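Sulfate adenylyltransferase, adenylylsulfate kinase (Thiobacillus denitrificans, PDB 3CR8) is an APS kinase that transfers a phosphate from ATP to adenosine 5'-phosphosulfate, giving 3'-phosphoadenylyl sulfate, and lacks ATP sulfurylase activity. Local coordinates at residues Ala24-Ala29 against Glu134-Pro139; Leu32-Leu37 against Ala103-Glu108; Trp163-Ala168 against Cys258-Ala263; Ala192-His197 against Ala227-Ser232. One frame throughout, in Å; residues are numbered along the deposited sequence.

Contact 1: residues Ala24-Ala29 against Glu134-Pro139; sequences ALKHEA and EGAALP
Helix 22-30 packs against the end of strand 126-135 in the mixed sheet of the PUA-like domain, and Leu25 makes most of the contact. Its CG lies anti to the carbonyl carbon (chi1 -66°), and chi2 near 168° spreads the two methyls over the strand. Leu25 CD1 rests by the backbone, 3.6 Å from Gly135 O. Both methyls of Leu25 also reach Glu134 CB, at 4.2 Å. The two side chains cross at about a right angle. Glu134 runs out extended beyond CG, and its OE1 comes near Leu25 CD2 as well. Its carboxylate forms salt bridges with Arg101 and Lys21. Arg101 also pairs with Glu28, which probably eases the repulsion between the two acids, Glu28 OE1 and Glu134 OE1 being 5.7 Å apart. An alanine at Leu25 would remove both methyls and would probably loosen the helix over Glu134 and Gly135. Beyond the strand end, Ala136 points its methyl at the helix, and Met111 touches both Leu25 and Ala136. No hydrogen bond links the segments. Lys26 adds its aliphatic stem at the margin. Its first torsion (chi1 -74°) brings Lys26 CG to 4.2 Å from Ala136 CB.

Contact 2: residues Leu32-Leu37 against Ala103-Glu108; sequences LPSLDL and ALRDGE
Arg105 and Asp36 cross obliquely on one face of the sheet, with carboxylate and guanidinium planes 39° apart. Asp36 OD2 sits at the edge of the guanidinium, near its plane. Asp36 OD2 accepts from Arg105 NE through its syn lone pair at 3.3 Å, and this forms the salt bridge. A weak second bond runs from Arg105 NH2 to the same oxygen. The arginine chain bends at chi3 (-52°), which turns its end back across Ser34. Ser34 OG lies over one face of the guanidinium, 3.0 Å above the plane and toward its rim, too poorly angled to be a hydrogen bond. An alanine at Arg105 would lose the salt bridge and the flat group beside Ser34, and would probably leave Asp36 less fixed. Beneath these side chains, strands 34-36 and 101-105 pair in parallel, within the mixed sheet of the PUA-like domain. Ala103 N bonds to Pro33 O, and Leu35 N to Ala103 O. Arg105 N then reaches Leu35 O, and Leu37 N closes the run on Arg105 O at 2.7 Å, nearly along the C=O axis. Leu35 and Leu104 point to the opposite face, where Leu35 CB stands 4.4 Å from Leu104 CD2. Leu37 CD2 reaches Leu104 CB at the same distance. Past the strand, Asp106 OD1 accepts from Glu108 N in an Asx turn and also from Tyr110 N.

Contact 3: residues Trp163-Ala168 against Cys258-Ala263; sequences WRRIIA and CSLLIA
The methyl of Ala168 fits beside the thiol of Cys258, with Ala168 CB 3.5 Å from Cys258 SG. The small alanine side chain lets the sulfur come close. Cys258 has SG anti to its carbonyl carbon (chi1 -50°), and this aims it at the alanine and at Ile166 CG2. Leu261 CD2 lies by the Ala168 carbonyl. On the face of Ile167 and Leu260, the branched isoleucine supplies the bump. Ile167 CG2 lies anti to the backbone N and settles against Leu260 CB at 4.0 Å and Ile262 CG1 at 3.7 Å. The two isoleucines cross obliquely. Helix 177-189 covers this face through contacts with Ile167 and Ile262. At the margin, the extended stem of Arg165 passes Leu260 obliquely, Arg165 CG being 3.9 Å from Leu260 CD1. The strands run parallel in the five-stranded sheet of the ATP-sulfurylase domain, whose strand order 3-2-1-4-5 is that of a Rossmann-like fold. Ala168 N bonds to Leu260 O, and Ile262 N to Ala168 O at 3.0 Å. Ile166 O accepts two donors, Leu260 N and, weakly, Ser259 N. The side chains that meet are almost all apolar and mostly buried. Polarity in this contact is therefore handled mainly by backbone groups, while the side chains contribute shape.

Contact 4: residues Ala192-His197 against Ala227-Ser232; sequences ANLLLH and ATTQLS
Gln230 O is held by one hydrogen bond and one CA-H...O contact. Leu196 N donates to Gln230 O at 2.7 Å, nearly along the C=O axis. As the second grip, Leu195 CA lies 3.4 Å from Gln230 O. Leu194 O is held in the same way, by Gln230 N and by Thr229 CA. Leu194 N on Thr228 O and Ser232 N on Leu196 O complete the parallel pairing. Strands 193-196 and 229-231 belong to a beta-alpha-beta unit joined through helix 210-220. Strand 229-231 is one of the two outermost in the five-stranded parallel sheet within this chain. Leu196, Thr229 and Leu231 share one face. There Leu196 CD1 reaches Thr229 CG2 at 3.9 Å, and Leu196 CB lies equally far from Leu231 CD1. Thr229 turns its hydroxyl to Pro225 O, which leaves the methyl for the leucine. On the other face Leu195, with CG anti to the backbone N (chi1 174°), lays CD1 3.8 Å from Gln230 CB as the two chains cross obliquely. Helix 151-160 covers both. Leu195 CD2 also sits over a face of the His197 ring. At its edge, His197 ND1 donates a weak bond of 3.4 Å to Ser232 O. Ala227 O accepts from Gln531 of the third subunit.

The four contacts form two pairs in two domains. Contacts 1 and 2 lie in the PUA-like domain, with centres 11 Å apart. Both reach its mixed sheet, and helix 22-30 leads directly into strand 34-36. Ala29 CB touches Ala103 CB between them. Contacts 3 and 4 come later in the chain, in the ATP-sulfurylase domain, with centres 9 Å apart. They share one parallel sheet, where strands 166-169 and 193-196 are neighbours, and both touch the third subunit. In each pair one contact falls between the segments of the other: 2 within 1, and 4 within 3. The pairs stand 33 to 36 Å apart between centres, so they lie in separate domains with no direct touch between them.

Contact 1: residues Ala24-Ala29 against Glu134-Pro139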
loop_
_atom_site.group_PDB
_atom_site.type_symbol
_atom_site.label_atom_id
_atom_site.label_comp_id
_atom_site.label_asym_id
_atom_site.label_seq_id
_atom_site.Cartn_x
_atom_site.Cartn_y
_atom_site.Cartn_z
ATOM N N ALA A 24 24.620 58.616 1.409
ATOM C CA ALA A 24 24.938 59.624 2.403
ATOM C C ALA A 24 24.935 59.047 3.824
ATOM O O ALA A 24 25.768 59.414 4.640
ATOM C CB ALA A 24 23.974 60.788 2.292
ATOM N N LEU A 25 24.010 58.138 4.121
ATOM C CA LEU A 25 23.926 57.557 5.465
ATOM C C LEU A 25 25.038 56.563 5.738
ATOM O O LEU A 25 25.677 56.617 6.782
ATOM C CB LEU A 25 22.564 56.895 5.699
ATOM C CG LEU A 25 21.354 57.837 5.738
ATOM C CD1 LEU A 25 20.046 57.063 5.671
ATOM C CD2 LEU A 25 21.402 58.739 6.962
ATOM N N LYS A 26 25.269 55.648 4.807
ATOM C CA LYS A 26 26.387 54.714 4.940
ATOM C C LYS A 26 27.728 55.457 5.063
ATOM O O LYS A 26 28.643 54.977 5.712
ATOM C CB LYS A 26 26.402 53.690 3.789
ATOM C CG LYS A 26 25.308 52.629 3.918
ATOM C CD LYS A 26 25.339 51.546 2.840
ATOM C CE LYS A 26 24.348 50.423 3.202
ATOM N NZ LYS A 26 24.160 49.386 2.142
ATOM N N HIS A 27 27.834 56.651 4.461
ATOM C CA HIS A 27 29.048 57.451 4.625
ATOM C C HIS A 27 29.126 58.103 6.022
ATOM O O HIS A 27 30.105 57.896 6.752
ATOM C CB HIS A 27 29.243 58.490 3.498
ATOM C CG HIS A 27 30.504 59.283 3.641
ATOM N ND1 HIS A 27 31.749 58.740 3.411
ATOM C CD2 HIS A 27 30.718 60.554 4.049
ATOM C CE1 HIS A 27 32.675 59.649 3.647
ATOM N NE2 HIS A 27 32.076 60.760 4.035
ATOM N N GLU A 28 28.085 58.868 6.395
ATOM C CA GLU A 28 28.069 59.597 7.676
ATOM C C GLU A 28 28.346 58.683 8.847
ATOM O O GLU A 28 29.086 59.033 9.759
ATOM C CB GLU A 28 26.745 60.320 7.936
ATOM C CG GLU A 28 26.646 60.897 9.346
ATOM C CD GLU A 28 25.346 61.623 9.591
ATOM O OE1 GLU A 28 24.507 61.697 8.661
ATOM O OE2 GLU A 28 25.166 62.123 10.718
ATOM N N ALA A 29 27.743 57.508 8.808
ATOM C CA ALA A 29 27.875 56.522 9.866
ATOM C C ALA A 29 29.319 56.209 10.251
ATOM O O ALA A 29 29.664 56.222 11.414
ATOM C CB ALA A 29 27.149 55.263 9.468
ATOM N N GLU A 134 16.583 57.159 10.666
ATOM C CA GLU A 134 16.774 57.211 9.213
ATOM C C GLU A 134 17.460 55.934 8.801
ATOM O O GLU A 134 18.596 55.679 9.209
ATOM C CB GLU A 134 17.626 58.412 8.770
ATOM C CG GLU A 134 16.965 59.776 8.901
ATOM C CD GLU A 134 17.972 60.933 8.912
ATOM O OE1 GLU A 134 18.998 60.848 9.619
ATOM O OE2 GLU A 134 17.735 61.947 8.231
ATOM N N GLY A 135 16.770 55.144 7.982
ATOM C CA GLY A 135 17.271 53.844 7.577
ATOM C C GLY A 135 18.015 53.740 6.257
ATOM O O GLY A 135 17.649 54.361 5.253
ATOM N N ALA A 136 19.064 52.929 6.270
ATOM C CA ALA A 136 19.852 52.638 5.072
ATOM C C ALA A 136 19.523 51.253 4.521
ATOM O O ALA A 136 19.211 51.103 3.344
ATOM C CB ALA A 136 21.337 52.719 5.397
ATOM N N ALA A 137 19.607 50.255 5.400
ATOM C CA ALA A 137 19.381 48.863 5.072
ATOM C C ALA A 137 18.516 48.176 6.119
ATOM O O ALA A 137 18.467 48.609 7.265
ATOM C CB ALA A 137 20.696 48.145 4.977
ATOM N N LEU A 138 17.839 47.098 5.715
ATOM C CA LEU A 138 17.130 46.232 6.652
ATOM C C LEU A 138 18.024 45.089 7.119
ATOM O O LEU A 138 18.942 44.678 6.420
ATOM C CB LEU A 138 15.873 45.628 6.022
ATOM C CG LEU A 138 14.993 46.461 5.102
ATOM C CD1 LEU A 138 15.728 46.777 3.781
ATOM C CD2 LEU A 138 13.755 45.664 4.829
ATOM N N PRO A 139 17.741 44.552 8.307
ATOM C CA PRO A 139 18.493 43.376 8.748
ATOM C C PRO A 139 18.627 42.343 7.642
ATOM O O PRO A 139 17.641 42.009 6.987
ATOM C CB PRO A 139 17.634 42.833 9.890
ATOM C CG PRO A 139 16.988 44.058 10.456
ATOM C CD PRO A 139 16.725 44.960 9.295
#

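Contact 2: residues Leu32-Leu37 against Ala103-Glu108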
loop_
_atom_site.group_PDB
_atom_site.type_symbol
_atom_site.label_atom_id
_atom_site.label_comp_id
_atom_site.label_asym_id
_atom_site.label_seq_id
_atom_site.Cartn_x
_atom_site.Cartn_y
_atom_site.Cartn_z
ATOM N N LEU A 32 30.724 58.010 13.121
ATOM C CA LEU A 32 29.809 58.095 14.257
ATOM C C LEU A 32 30.067 57.000 15.278
ATOM O O LEU A 32 30.705 55.984 14.962
ATOM C CB LEU A 32 28.365 57.990 13.769
ATOM C CG LEU A 32 27.864 59.246 13.071
ATOM C CD1 LEU A 32 26.408 59.176 12.708
ATOM C CD2 LEU A 32 28.119 60.428 13.961
ATOM N N PRO A 33 29.568 57.195 16.509
ATOM C CA PRO A 33 29.568 56.101 17.488
ATOM C C PRO A 33 28.545 55.064 17.047
ATOM O O PRO A 33 27.573 55.430 16.377
ATOM C CB PRO A 33 29.067 56.768 18.773
ATOM C CG PRO A 33 28.913 58.221 18.451
ATOM C CD PRO A 33 28.798 58.346 16.988
ATOM N N SER A 34 28.735 53.801 17.403
ATOM C CA SER A 34 27.855 52.759 16.882
ATOM C C SER A 34 27.377 51.774 17.926
ATOM O O SER A 34 28.146 51.341 18.785
ATOM C CB SER A 34 28.529 51.981 15.761
ATOM O OG SER A 34 29.590 51.212 16.278
ATOM N N LEU A 35 26.095 51.417 17.822
ATOM C CA LEU A 35 25.479 50.369 18.639
ATOM C C LEU A 35 25.194 49.086 17.847
ATOM O O LEU A 35 24.539 49.128 16.816
ATOM C CB LEU A 35 24.183 50.886 19.256
ATOM C CG LEU A 35 23.587 49.961 20.311
ATOM C CD1 LEU A 35 24.615 49.565 21.333
ATOM C CD2 LEU A 35 22.461 50.652 20.975
ATOM N N ASP A 36 25.701 47.953 18.327
ATOM C CA ASP A 36 25.401 46.655 17.719
ATOM C C ASP A 36 24.153 46.082 18.380
ATOM O O ASP A 36 24.188 45.735 19.559
ATOM C CB ASP A 36 26.577 45.673 17.871
ATOM C CG ASP A 36 27.707 45.951 16.905
ATOM O OD1 ASP A 36 28.827 45.458 17.165
ATOM O OD2 ASP A 36 27.482 46.650 15.885
ATOM N N LEU A 37 23.055 45.992 17.635
ATOM C CA LEU A 37 21.795 45.523 18.207
ATOM C C LEU A 37 21.741 44.017 18.411
ATOM O O LEU A 37 22.286 43.258 17.609
ATOM C CB LEU A 37 20.616 45.940 17.337
ATOM C CG LEU A 37 19.855 47.200 17.744
ATOM C CD1 LEU A 37 20.752 48.110 18.558
ATOM C CD2 LEU A 37 19.293 47.910 16.513
ATOM N N ALA A 103 24.946 55.331 15.029
ATOM C CA ALA A 103 24.804 54.357 13.965
ATOM C C ALA A 103 24.212 53.081 14.545
ATOM O O ALA A 103 24.763 52.490 15.470
ATOM C CB ALA A 103 26.145 54.079 13.312
ATOM N N LEU A 104 23.076 52.656 14.007
ATOM C CA LEU A 104 22.470 51.380 14.412
ATOM C C LEU A 104 22.864 50.263 13.460
ATOM O O LEU A 104 22.719 50.395 12.243
ATOM C CB LEU A 104 20.949 51.496 14.485
ATOM C CG LEU A 104 20.455 52.627 15.383
ATOM C CD1 LEU A 104 18.982 52.808 15.250
ATOM C CD2 LEU A 104 20.829 52.332 16.812
ATOM N N ARG A 105 23.377 49.171 14.020
ATOM C CA ARG A 105 23.934 48.075 13.223
ATOM C C ARG A 105 23.544 46.716 13.795
ATOM O O ARG A 105 23.305 46.588 14.995
ATOM C CB ARG A 105 25.452 48.193 13.171
ATOM C CG ARG A 105 25.904 49.622 13.183
ATOM C CD ARG A 105 27.350 49.756 12.798
ATOM N NE ARG A 105 28.203 48.887 13.596
ATOM C CZ ARG A 105 29.474 49.148 13.830
ATOM N NH1 ARG A 105 29.997 50.260 13.325
ATOM N NH2 ARG A 105 30.197 48.309 14.562
ATOM N N ASP A 106 23.467 45.708 12.930
ATOM C CA ASP A 106 23.201 44.346 13.377
ATOM C C ASP A 106 24.337 43.825 14.243
ATOM O O ASP A 106 25.264 44.556 14.569
ATOM C CB ASP A 106 22.931 43.412 12.197
ATOM C CG ASP A 106 24.166 43.117 11.360
ATOM O OD1 ASP A 106 25.293 43.452 11.783
ATOM O OD2 ASP A 106 23.999 42.529 10.261
ATOM N N GLY A 107 24.278 42.561 14.621
ATOM C CA GLY A 107 25.327 41.992 15.452
ATOM C C GLY A 107 26.702 41.825 14.804
ATOM O O GLY A 107 27.691 41.575 15.505
ATOM N N GLU A 108 26.780 41.950 13.480
ATOM C CA GLU A 108 28.043 41.772 12.784
ATOM C C GLU A 108 28.531 43.115 12.204
ATOM O O GLU A 108 29.246 43.143 11.190
ATOM C CB GLU A 108 27.916 40.706 11.681
ATOM C CG GLU A 108 27.104 39.462 12.043
ATOM C CD GLU A 108 27.651 38.680 13.247
ATOM O OE1 GLU A 108 28.867 38.774 13.532
ATOM O OE2 GLU A 108 26.859 37.964 13.909
#

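Contact 3: residues Trp163-Ala168 against Cys258-Ala263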
loop_
_atom_site.group_PDB
_atom_site.type_symbol
_atom_site.label_atom_id
_atom_site.label_comp_id
_atom_site.label_asym_id
_atom_site.label_seq_id
_atom_site.Cartn_x
_atom_site.Cartn_y
_atom_site.Cartn_z
ATOM N N TRP A 163 -7.600 40.863 -3.475
ATOM C CA TRP A 163 -8.138 40.665 -2.143
ATOM C C TRP A 163 -8.530 41.999 -1.542
ATOM O O TRP A 163 -7.965 43.014 -1.907
ATOM C CB TRP A 163 -7.060 40.053 -1.249
ATOM C CG TRP A 163 -6.790 38.599 -1.449
ATOM C CD1 TRP A 163 -7.048 37.853 -2.556
ATOM C CD2 TRP A 163 -6.175 37.731 -0.509
ATOM N NE1 TRP A 163 -6.651 36.555 -2.355
ATOM C CE2 TRP A 163 -6.106 36.455 -1.103
ATOM C CE3 TRP A 163 -5.692 37.902 0.789
ATOM C CZ2 TRP A 163 -5.561 35.349 -0.449
ATOM C CZ3 TRP A 163 -5.142 36.805 1.443
ATOM C CH2 TRP A 163 -5.074 35.540 0.818
ATOM N N ARG A 164 -9.476 42.000 -0.603
ATOM C CA ARG A 164 -9.849 43.226 0.114
ATOM C C ARG A 164 -9.909 43.027 1.634
ATOM O O ARG A 164 -9.203 43.667 2.415
ATOM C CB ARG A 164 -11.209 43.732 -0.358
ATOM C CG ARG A 164 -11.273 44.261 -1.783
ATOM C CD ARG A 164 -12.680 44.713 -2.149
ATOM N NE ARG A 164 -13.607 43.602 -2.409
ATOM C CZ ARG A 164 -14.940 43.701 -2.343
ATOM N NH1 ARG A 164 -15.496 44.861 -2.014
ATOM N NH2 ARG A 164 -15.723 42.646 -2.601
ATOM N N ARG A 165 -10.779 42.118 2.042
ATOM C CA ARG A 165 -11.070 41.836 3.444
ATOM C C ARG A 165 -10.274 40.583 3.811
ATOM O O ARG A 165 -10.370 39.562 3.104
ATOM C CB ARG A 165 -12.576 41.571 3.555
ATOM C CG ARG A 165 -13.131 41.325 4.919
ATOM C CD ARG A 165 -14.425 40.556 4.772
ATOM N NE ARG A 165 -15.353 40.850 5.847
ATOM C CZ ARG A 165 -16.309 41.751 5.733
ATOM N NH1 ARG A 165 -16.433 42.420 4.591
ATOM N NH2 ARG A 165 -17.132 41.976 6.749
ATOM N N ILE A 166 -9.504 40.656 4.907
ATOM C CA ILE A 166 -8.510 39.633 5.241
ATOM C C ILE A 166 -8.398 39.373 6.744
ATOM O O ILE A 166 -8.102 40.286 7.527
ATOM C CB ILE A 166 -7.120 40.033 4.688
ATOM C CG1 ILE A 166 -7.192 40.321 3.183
ATOM C CG2 ILE A 166 -6.107 38.964 4.953
ATOM C CD1 ILE A 166 -5.978 41.052 2.633
ATOM N N ILE A 167 -8.639 38.117 7.129
ATOM C CA ILE A 167 -8.305 37.639 8.462
ATOM C C ILE A 167 -6.829 37.258 8.499
ATOM O O ILE A 167 -6.326 36.570 7.604
ATOM C CB ILE A 167 -9.083 36.374 8.822
ATOM C CG1 ILE A 167 -10.468 36.411 8.221
ATOM C CG2 ILE A 167 -9.151 36.166 10.337
ATOM C CD1 ILE A 167 -11.308 35.257 8.690
ATOM N N ALA A 168 -6.150 37.683 9.557
ATOM C CA ALA A 168 -4.769 37.301 9.784
ATOM C C ALA A 168 -4.684 36.379 10.973
ATOM O O ALA A 168 -5.457 36.510 11.922
ATOM C CB ALA A 168 -3.923 38.519 10.019
ATOM N N CYS A 258 -4.500 43.741 6.967
ATOM C CA CYS A 258 -5.559 42.901 7.493
ATOM C C CYS A 258 -6.588 43.700 8.265
ATOM O O CYS A 258 -6.243 44.607 9.026
ATOM C CB CYS A 258 -4.955 41.837 8.395
ATOM S SG CYS A 258 -3.653 41.049 7.597
ATOM N N SER A 259 -7.853 43.340 8.098
ATOM C CA SER A 259 -8.920 43.990 8.857
ATOM C C SER A 259 -9.536 43.075 9.936
ATOM O O SER A 259 -10.464 43.476 10.651
ATOM C CB SER A 259 -9.996 44.539 7.905
ATOM O OG SER A 259 -10.606 43.509 7.149
ATOM N N LEU A 260 -9.021 41.851 10.035
ATOM C CA LEU A 260 -9.441 40.923 11.079
ATOM C C LEU A 260 -8.225 40.210 11.691
ATOM O O LEU A 260 -7.227 39.961 11.020
ATOM C CB LEU A 260 -10.461 39.920 10.532
ATOM C CG LEU A 260 -11.794 40.526 10.088
ATOM C CD1 LEU A 260 -11.863 40.683 8.580
ATOM C CD2 LEU A 260 -12.972 39.698 10.590
ATOM N N LEU A 261 -8.293 39.891 12.971
ATOM C CA LEU A 261 -7.166 39.256 13.629
ATOM C C LEU A 261 -7.681 38.138 14.543
ATOM O O LEU A 261 -8.630 38.321 15.307
ATOM C CB LEU A 261 -6.423 40.288 14.455
ATOM C CG LEU A 261 -4.920 40.165 14.599
ATOM C CD1 LEU A 261 -4.582 40.285 16.066
ATOM C CD2 LEU A 261 -4.455 38.848 14.048
ATOM N N ILE A 262 -7.091 36.961 14.451
ATOM C CA ILE A 262 -7.503 35.908 15.333
ATOM C C ILE A 262 -6.560 35.998 16.523
ATOM O O ILE A 262 -5.409 36.320 16.356
ATOM C CB ILE A 262 -7.418 34.566 14.640
ATOM C CG1 ILE A 262 -8.507 34.470 13.584
ATOM C CG2 ILE A 262 -7.622 33.483 15.636
ATOM C CD1 ILE A 262 -8.397 33.253 12.721
ATOM N N ALA A 263 -7.040 35.769 17.737
ATOM C CA ALA A 263 -6.153 35.803 18.898
ATOM C C ALA A 263 -6.476 34.633 19.821
ATOM O O ALA A 263 -7.620 34.485 20.258
ATOM C CB ALA A 263 -6.297 37.121 19.639
#

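Contact 4: residues Ala192-His197 against Ala227-Ser232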
loop_
_atom_site.group_PDB
_atom_site.type_symbol
_atom_site.label_atom_id
_atom_site.label_comp_id
_atom_site.label_asym_id
_atom_site.label_seq_id
_atom_site.Cartn_x
_atom_site.Cartn_y
_atom_site.Cartn_z
ATOM N N ALA A 192 -13.994 36.355 4.232
ATOM C CA ALA A 192 -12.638 36.890 4.215
ATOM C C ALA A 192 -11.596 35.933 3.629
ATOM O O ALA A 192 -11.755 34.702 3.688
ATOM C CB ALA A 192 -12.236 37.321 5.628
ATOM N N ASN A 193 -10.543 36.520 3.058
ATOM C CA ASN A 193 -9.331 35.778 2.705
ATOM C C ASN A 193 -8.478 35.562 3.950
ATOM O O ASN A 193 -8.672 36.242 4.958
ATOM C CB ASN A 193 -8.537 36.501 1.623
ATOM C CG ASN A 193 -9.388 36.852 0.400
ATOM O OD1 ASN A 193 -9.362 36.150 -0.609
ATOM N ND2 ASN A 193 -10.146 37.942 0.493
ATOM N N LEU A 194 -7.563 34.600 3.902
ATOM C CA LEU A 194 -6.830 34.211 5.096
ATOM C C LEU A 194 -5.360 34.402 4.883
ATOM O O LEU A 194 -4.816 33.983 3.850
ATOM C CB LEU A 194 -7.091 32.749 5.437
ATOM C CG LEU A 194 -6.291 32.208 6.615
ATOM C CD1 LEU A 194 -6.739 32.895 7.876
ATOM C CD2 LEU A 194 -6.433 30.694 6.725
ATOM N N LEU A 195 -4.736 35.042 5.876
ATOM C CA LEU A 195 -3.300 35.275 5.912
ATOM C C LEU A 195 -2.648 34.502 7.079
ATOM O O LEU A 195 -2.892 34.773 8.267
ATOM C CB LEU A 195 -3.003 36.778 6.003
ATOM C CG LEU A 195 -1.519 37.116 6.194
ATOM C CD1 LEU A 195 -0.734 36.707 4.951
ATOM C CD2 LEU A 195 -1.284 38.570 6.490
ATOM N N LEU A 196 -1.831 33.514 6.742
ATOM C CA LEU A 196 -1.053 32.820 7.763
ATOM C C LEU A 196 0.213 33.622 7.932
ATOM O O LEU A 196 1.029 33.746 6.987
ATOM C CB LEU A 196 -0.736 31.406 7.296
ATOM C CG LEU A 196 -1.986 30.573 6.973
ATOM C CD1 LEU A 196 -1.629 29.262 6.310
ATOM C CD2 LEU A 196 -2.778 30.324 8.252
ATOM N N HIS A 197 0.361 34.180 9.131
ATOM C CA HIS A 197 1.378 35.202 9.389
ATOM C C HIS A 197 2.185 34.821 10.612
ATOM O O HIS A 197 2.101 35.483 11.619
ATOM C CB HIS A 197 0.652 36.535 9.628
ATOM C CG HIS A 197 1.361 37.741 9.092
ATOM N ND1 HIS A 197 2.336 37.674 8.124
ATOM C CD2 HIS A 197 1.194 39.059 9.368
ATOM C CE1 HIS A 197 2.760 38.894 7.839
ATOM N NE2 HIS A 197 2.082 39.751 8.578
ATOM N N ALA A 227 -6.726 30.000 -3.582
ATOM C CA ALA A 227 -7.286 31.296 -4.004
ATOM C C ALA A 227 -7.777 32.125 -2.822
ATOM O O ALA A 227 -8.334 33.199 -2.998
ATOM C CB ALA A 227 -8.440 31.084 -4.993
ATOM N N THR A 228 -7.565 31.624 -1.617
ATOM C CA THR A 228 -8.171 32.212 -0.444
ATOM C C THR A 228 -7.187 32.397 0.733
ATOM O O THR A 228 -7.520 32.996 1.762
ATOM C CB THR A 228 -9.343 31.326 -0.051
ATOM O OG1 THR A 228 -10.549 31.946 -0.511
ATOM C CG2 THR A 228 -9.385 31.069 1.488
ATOM N N THR A 229 -5.961 31.916 0.559
ATOM C CA THR A 229 -5.025 31.830 1.651
ATOM C C THR A 229 -3.735 32.407 1.156
ATOM O O THR A 229 -3.476 32.325 -0.030
ATOM C CB THR A 229 -4.803 30.363 2.020
ATOM O OG1 THR A 229 -6.081 29.745 2.245
ATOM C CG2 THR A 229 -3.925 30.246 3.261
ATOM N N GLN A 230 -2.963 33.000 2.068
ATOM C CA GLN A 230 -1.615 33.505 1.816
ATOM C C GLN A 230 -0.725 33.192 2.964
ATOM O O GLN A 230 -1.175 33.271 4.119
ATOM C CB GLN A 230 -1.622 35.025 1.672
ATOM C CG GLN A 230 -1.462 35.485 0.235
ATOM C CD GLN A 230 -0.091 35.126 -0.307
ATOM O OE1 GLN A 230 0.087 34.894 -1.504
ATOM N NE2 GLN A 230 0.878 35.053 0.586
ATOM N N LEU A 231 0.532 32.839 2.672
ATOM C CA LEU A 231 1.540 32.639 3.737
ATOM C C LEU A 231 2.599 33.738 3.666
ATOM O O LEU A 231 3.060 34.106 2.598
ATOM C CB LEU A 231 2.194 31.255 3.669
ATOM C CG LEU A 231 3.361 30.989 4.631
ATOM C CD1 LEU A 231 2.918 30.857 6.074
ATOM C CD2 LEU A 231 4.098 29.739 4.212
ATOM N N SER A 232 2.962 34.292 4.805
ATOM C CA SER A 232 3.962 35.337 4.798
ATOM C C SER A 232 4.587 35.360 6.167
ATOM O O SER A 232 3.990 34.877 7.105
ATOM C CB SER A 232 3.326 36.675 4.469
ATOM O OG SER A 232 4.278 37.522 3.889
#